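Local structure of CEP104 (Gallus gallus, 5JO8) at residues K66-M71 against R81-A86; I98-F103 against S147-I152. The protein is a centriolar protein that probably binds tubulin or microtubules through its all-helical TOG domain, the part described here. One frame throughout, in Å; residues are numbered along the deposited sequence. Where two conformers were deposited one is given.

Contact 1 of 2, residues K66-M71 against R81-A86; sequences KKLMEM and RNMLRA
M83 inserts its thioether between L68 and M71, and nearly the whole contact can be read along that one chain. From CB the chain runs out extended: CG stands opposite the backbone N (chi1 -171°) and the next torsion keeps it straight, carrying the sulfur across to the facing segment. CG is the first atom to touch, pressed against L68 CD1 at 3.4 Å, tighter than ordinary van der Waals contact. One atom further out, M83 SD lies 3.6 Å from the same L68 CD1 and 3.5 Å from M71 CG. The two chains pass alongside, L68 pointing one way and M83 the other. K67 adds its aliphatic part at the margin, with CG 4.3 Å from M83 SD.

At the last torsion M83 turns (chi3 -58°), which brings CE to the end of M71. There M83 CE sits 3.5 Å from M71 SD and 3.7 Å from M71 CE. M71 reaches toward it, its chain folded at its last two torsions, and the methionines meet tip to tip. No hydrogen bond crosses the contact; it is a worked example of how interlocked methionine and leucine side chains can pack two helices of a hairpin together.

M71 lies just beyond helix 54-69, its N bonded to L68 O at 3.2 Å, while its own O accepts a hydrogen bond from K120 of helix 100-121. L68 also packs on A87 of helix 77-94, and M71 on L80. Helix 35-41 also packs here, with F41 against L68 and V40 against M83, so the contact joins two successive antiparallel helices beside an earlier one.

Contact 2 of 2, residues I98-F103 against S147-I152; sequences IVSSVF and SSRLRI
L150 meets F103 where two helices have just begun, with one methyl doing the touching. L150 CD2 approaches CE2 of the F103 ring at 3.7 Å and F103 CD2 at 3.9 Å, coming in obliquely to the ring. Beside this apolar pair runs a polar one. S100 OG and R149 NH2 are 3.9 Å apart, too far for a direct bond, and a water fills the step: it is hydrogen-bonded to S100 OG at 2.9 Å and accepts a hydrogen bond from R149 NH2 at 3.1 Å. The water sits at the edge of the guanidinium, in its plane. One apolar pair with a water-bridged polar pair toward the more exposed side illustrates how two helix starts can meet with no direct hydrogen bond between these segments.

The next shell explains the positions. R149 leaves its helix extended, then bends at chi3 (57°), which swings the guanidinium across toward S100. With CG anti to the backbone N (chi1 180°), F103 sends its ring toward L150, and R142 makes a cation-pi interaction with that ring. F103 N is bonded to V99 O at 3.0 Å, V99 being the N-cap of helix 100-121. On the other segment S147 is the N-cap of helix 148-163, and its O accepts from R151 N at 3.2 Å. D145 holds this turn twice, OD2 taking S147 N and its O taking R151 NH1, while L150 packs on it as well.

Further out, the first turn of helix 100-121 rests on helix 54-69 through S101 against W54 and E58 and V102 against L61, while R151, on the other segment, touches H188 and S192 of helix 187-204. The contact thus lies within a row of helices, joining the starts of helices 100-121 and 148-163.

From the N terminus, contact 1 comes first: it closes the shorter excursion, nine residues between its segments, made of the turn after helix 54-69 and the first residues of helix 77-94. The chain then finishes that helix, and contact 2 opens in the turn leading into helix 100-121 and in that helix's first residues. This second contact closes a far longer excursion of 43 residues, taking in the rest of helix 100-121 and all of helix 125-142. The two stand in series, neither nested nor crossed, with centres 25 Å apart. Contact 1 makes a local hairpin, whereas contact 2 ties helices that are not consecutive; helix 100-121, which supplies one side of contact 2, also touches contact 1 through M69 and L84.

Contact 1 of 2, residues K66-M71 against R81-A86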
loop_
_atom_site.group_PDB
_atom_site.type_symbol
_atom_site.label_atom_id
_atom_site.label_comp_id
_atom_site.label_asym_id
_atom_site.label_seq_id
_atom_site.Cartn_x
_atom_site.Cartn_y
_atom_site.Cartn_z
ATOM N N LYS A 66 -4.995 20.071 10.238
ATOM C CA LYS A 66 -5.378 20.916 11.364
ATOM C C LYS A 66 -6.875 20.829 11.706
ATOM O O LYS A 66 -7.245 20.716 12.883
ATOM C CB LYS A 66 -4.994 22.366 11.092
ATOM C CG LYS A 66 -5.369 23.310 12.222
ATOM C CD LYS A 66 -4.750 24.673 11.988
ATOM C CE LYS A 66 -5.206 25.678 13.028
ATOM N NZ LYS A 66 -4.720 25.328 14.385
ATOM N N LYS A 67 -7.734 20.883 10.691
ATOM C CA LYS A 67 -9.182 20.856 10.926
ATOM C C LYS A 67 -9.596 19.548 11.615
ATOM O O LYS A 67 -10.359 19.556 12.586
ATOM C CB LYS A 67 -9.948 21.050 9.613
ATOM C CG LYS A 67 -11.476 21.077 9.763
ATOM C CD LYS A 67 -11.935 22.333 10.473
ATOM C CE LYS A 67 -13.450 22.358 10.632
ATOM N NZ LYS A 67 -14.148 22.307 9.316
ATOM N N LEU A 68 -9.101 18.417 11.122
ATOM C CA LEU A 68 -9.422 17.142 11.758
ATOM C C LEU A 68 -8.847 17.010 13.168
ATOM O O LEU A 68 -9.549 16.538 14.062
ATOM C CB LEU A 68 -8.974 15.966 10.889
ATOM C CG LEU A 68 -10.009 15.492 9.863
ATOM C CD1 LEU A 68 -10.176 16.514 8.751
ATOM C CD2 LEU A 68 -9.612 14.131 9.280
ATOM N N MET A 69 -7.591 17.431 13.371
ATOM C CA MET A 69 -6.948 17.328 14.682
ATOM C C MET A 69 -7.687 18.142 15.747
ATOM O O MET A 69 -7.705 17.774 16.922
ATOM C CB MET A 69 -5.476 17.776 14.619
ATOM C CG MET A 69 -4.531 16.724 14.026
ATOM S SD MET A 69 -4.398 15.261 15.068
ATOM C CE MET A 69 -3.534 15.940 16.489
ATOM N N GLU A 70 -8.310 19.233 15.330
ATOM C CA GLU A 70 -8.942 20.138 16.285
ATOM C C GLU A 70 -10.433 19.877 16.495
ATOM O O GLU A 70 -11.084 20.581 17.267
ATOM C CB GLU A 70 -8.658 21.594 15.907
ATOM C CG GLU A 70 -7.177 21.924 16.046
ATOM C CD GLU A 70 -6.827 23.355 15.671
ATOM O OE1 GLU A 70 -7.707 24.080 15.151
ATOM O OE2 GLU A 70 -5.660 23.746 15.902
ATOM N N MET A 71 -10.977 18.852 15.837
ATOM C CA MET A 71 -12.380 18.491 16.053
ATOM C C MET A 71 -12.593 18.000 17.478
ATOM O O MET A 71 -11.914 17.081 17.938
ATOM C CB MET A 71 -12.827 17.403 15.073
ATOM C CG MET A 71 -12.782 17.810 13.622
ATOM S SD MET A 71 -13.771 19.263 13.265
ATOM C CE MET A 71 -15.380 18.733 13.849
ATOM N N ARG A 81 -17.426 11.134 10.641
ATOM C CA ARG A 81 -17.262 10.166 9.549
ATOM C C ARG A 81 -17.177 10.870 8.206
ATOM O O ARG A 81 -16.307 10.567 7.400
ATOM C CB ARG A 81 -18.440 9.186 9.486
ATOM C CG ARG A 81 -18.388 8.003 10.428
ATOM C CD ARG A 81 -19.575 7.053 10.168
ATOM N NE ARG A 81 -20.881 7.609 10.550
ATOM C CZ ARG A 81 -21.424 7.502 11.763
ATOM N NH1 ARG A 81 -20.776 6.874 12.737
ATOM N NH2 ARG A 81 -22.616 8.037 12.011
ATOM N N ASN A 82 -18.098 11.792 7.951
ATOM C CA ASN A 82 -18.099 12.520 6.686
ATOM C C ASN A 82 -16.792 13.281 6.494
ATOM O O ASN A 82 -16.269 13.370 5.384
ATOM C CB ASN A 82 -19.284 13.483 6.612
ATOM C CG ASN A 82 -20.606 12.765 6.559
ATOM O OD1 ASN A 82 -20.674 11.598 6.171
ATOM N ND2 ASN A 82 -21.669 13.459 6.945
ATOM N N MET A 83 -16.271 13.834 7.578
ATOM C CA MET A 83 -15.013 14.556 7.504
ATOM C C MET A 83 -13.858 13.620 7.169
ATOM O O MET A 83 -12.988 13.977 6.378
ATOM C CB MET A 83 -14.741 15.282 8.812
ATOM C CG MET A 83 -13.566 16.216 8.731
ATOM S SD MET A 83 -13.437 17.227 10.214
ATOM C CE MET A 83 -15.032 18.035 10.213
ATOM N N LEU A 84 -13.849 12.436 7.776
ATOM C CA LEU A 84 -12.831 11.440 7.463
ATOM C C LEU A 84 -12.928 11.073 5.995
ATOM O O LEU A 84 -11.911 10.987 5.306
ATOM C CB LEU A 84 -12.996 10.183 8.323
ATOM C CG LEU A 84 -12.040 9.018 8.015
ATOM C CD1 LEU A 84 -11.791 8.203 9.258
ATOM C CD2 LEU A 84 -12.538 8.108 6.885
ATOM N N ARG A 85 -14.136 10.802 5.515
ATOM C CA ARG A 85 -14.279 10.376 4.136
ATOM C C ARG A 85 -13.821 11.469 3.173
ATOM O O ARG A 85 -13.156 11.189 2.175
ATOM C CB ARG A 85 -15.723 9.958 3.851
ATOM C CG ARG A 85 -16.237 8.870 4.784
ATOM C CD ARG A 85 -15.565 7.535 4.526
ATOM N NE ARG A 85 -16.126 6.442 5.330
ATOM C CZ ARG A 85 -16.921 5.487 4.858
ATOM N NH1 ARG A 85 -17.268 5.474 3.577
ATOM N NH2 ARG A 85 -17.371 4.539 5.670
ATOM N N ALA A 86 -14.136 12.717 3.483
ATOM C CA ALA A 86 -13.720 13.822 2.636
ATOM C C ALA A 86 -12.196 13.989 2.664
ATOM O O ALA A 86 -11.575 14.294 1.642
ATOM C CB ALA A 86 -14.411 15.115 3.065
#

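Contact 2 of 2, residues I98-F103 against S147-I152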
loop_
_atom_site.group_PDB
_atom_site.type_symbol
_atom_site.label_atom_id
_atom_site.label_comp_id
_atom_site.label_asym_id
_atom_site.label_seq_id
_atom_site.Cartn_x
_atom_site.Cartn_y
_atom_site.Cartn_z
ATOM N N ILE A 98 3.348 14.683 -7.834
ATOM C CA ILE A 98 4.731 14.634 -8.285
ATOM C C ILE A 98 5.643 15.401 -7.331
ATOM O O ILE A 98 6.843 15.137 -7.271
ATOM C CB ILE A 98 4.838 15.155 -9.733
ATOM C CG1 ILE A 98 6.150 14.718 -10.382
ATOM C CG2 ILE A 98 4.691 16.667 -9.773
ATOM C CD1 ILE A 98 6.166 14.917 -11.887
ATOM N N VAL A 99 5.069 16.340 -6.580
ATOM C CA VAL A 99 5.840 17.176 -5.664
ATOM C C VAL A 99 5.945 16.558 -4.274
ATOM O O VAL A 99 4.935 16.284 -3.625
ATOM C CB VAL A 99 5.291 18.615 -5.604
ATOM C CG1 VAL A 99 6.049 19.426 -4.572
ATOM C CG2 VAL A 99 5.361 19.264 -6.973
ATOM N N SER A 100 7.173 16.356 -3.811
ATOM C CA SER A 100 7.426 15.632 -2.573
ATOM C C SER A 100 6.731 16.250 -1.354
ATOM O O SER A 100 6.146 15.531 -0.542
ATOM C CB SER A 100 8.941 15.498 -2.347
ATOM O OG SER A 100 9.244 14.965 -1.064
ATOM N N SER A 101 6.760 17.573 -1.232
ATOM C CA SER A 101 6.153 18.209 -0.062
ATOM C C SER A 101 4.653 17.933 -0.023
ATOM O O SER A 101 4.078 17.739 1.054
ATOM C CB SER A 101 6.429 19.716 -0.021
ATOM O OG SER A 101 5.775 20.376 -1.083
ATOM N N VAL A 102 4.023 17.891 -1.191
ATOM C CA VAL A 102 2.581 17.605 -1.255
ATOM C C VAL A 102 2.322 16.143 -0.901
ATOM O O VAL A 102 1.420 15.826 -0.118
ATOM C CB VAL A 102 1.988 17.952 -2.622
ATOM C CG1 VAL A 102 0.491 17.670 -2.638
ATOM C CG2 VAL A 102 2.260 19.412 -2.963
ATOM N N PHE A 103 3.106 15.247 -1.488
ATOM C CA PHE A 103 3.002 13.821 -1.204
ATOM C C PHE A 103 3.197 13.565 0.299
ATOM O O PHE A 103 2.425 12.823 0.920
ATOM C CB PHE A 103 4.047 13.056 -2.038
ATOM C CG PHE A 103 4.042 11.570 -1.822
ATOM C CD1 PHE A 103 3.004 10.783 -2.295
ATOM C CD2 PHE A 103 5.105 10.952 -1.175
ATOM C CE1 PHE A 103 3.005 9.411 -2.101
ATOM C CE2 PHE A 103 5.105 9.578 -0.979
ATOM C CZ PHE A 103 4.066 8.806 -1.449
ATOM N N SER A 147 12.214 7.095 -9.891
ATOM C CA SER A 147 13.229 7.560 -8.949
ATOM C C SER A 147 13.261 6.704 -7.689
ATOM O O SER A 147 12.248 6.557 -6.996
ATOM C CB SER A 147 12.997 9.027 -8.572
ATOM O OG SER A 147 13.221 9.882 -9.678
ATOM N N SER A 148 14.433 6.151 -7.396
ATOM C CA SER A 148 14.619 5.282 -6.238
ATOM C C SER A 148 14.193 5.932 -4.929
ATOM O O SER A 148 13.622 5.264 -4.068
ATOM C CB SER A 148 16.079 4.825 -6.141
ATOM O OG SER A 148 16.939 5.931 -5.939
ATOM N N ARG A 149 14.446 7.229 -4.789
ATOM C CA ARG A 149 14.101 7.936 -3.567
ATOM C C ARG A 149 12.629 7.751 -3.243
ATOM O O ARG A 149 12.271 7.411 -2.112
ATOM C CB ARG A 149 14.408 9.432 -3.698
ATOM C CG ARG A 149 14.268 10.198 -2.390
ATOM C CD ARG A 149 14.070 11.692 -2.631
ATOM N NE ARG A 149 12.911 11.937 -3.480
ATOM C CZ ARG A 149 11.659 11.998 -3.041
ATOM N NH1 ARG A 149 10.673 12.223 -3.896
ATOM N NH2 ARG A 149 11.395 11.845 -1.749
ATOM N N LEU A 150 11.787 7.952 -4.247
ATOM C CA LEU A 150 10.346 7.922 -4.022
ATOM C C LEU A 150 9.863 6.484 -3.850
ATOM O O LEU A 150 8.974 6.229 -3.041
ATOM C CB LEU A 150 9.590 8.629 -5.153
ATOM C CG LEU A 150 8.132 9.058 -4.921
ATOM C CD1 LEU A 150 7.160 8.046 -5.476
ATOM C CD2 LEU A 150 7.842 9.307 -3.442
ATOM N N ARG A 151 10.444 5.538 -4.592
ATOM C CA ARG A 151 10.063 4.129 -4.444
ATOM C C ARG A 151 10.285 3.676 -3.011
ATOM O O ARG A 151 9.481 2.939 -2.443
ATOM C CB ARG A 151 10.895 3.236 -5.371
ATOM C CG ARG A 151 10.637 3.445 -6.835
ATOM C CD ARG A 151 11.161 2.269 -7.651
ATOM N NE ARG A 151 12.609 2.056 -7.523
ATOM C CZ ARG A 151 13.526 2.654 -8.278
ATOM N NH1 ARG A 151 13.156 3.511 -9.214
ATOM N NH2 ARG A 151 14.813 2.389 -8.100
ATOM N N ILE A 152 11.384 4.128 -2.431
ATOM C CA ILE A 152 11.751 3.761 -1.078
ATOM C C ILE A 152 10.815 4.421 -0.077
ATOM O O ILE A 152 10.361 3.775 0.858
ATOM C CB ILE A 152 13.220 4.099 -0.789
ATOM C CG1 ILE A 152 14.146 3.217 -1.638
ATOM C CG2 ILE A 152 13.523 3.946 0.699
ATOM C CD1 ILE A 152 15.578 3.721 -1.693
HETATM O O HOH W 1 8.481 12.147 -0.704
#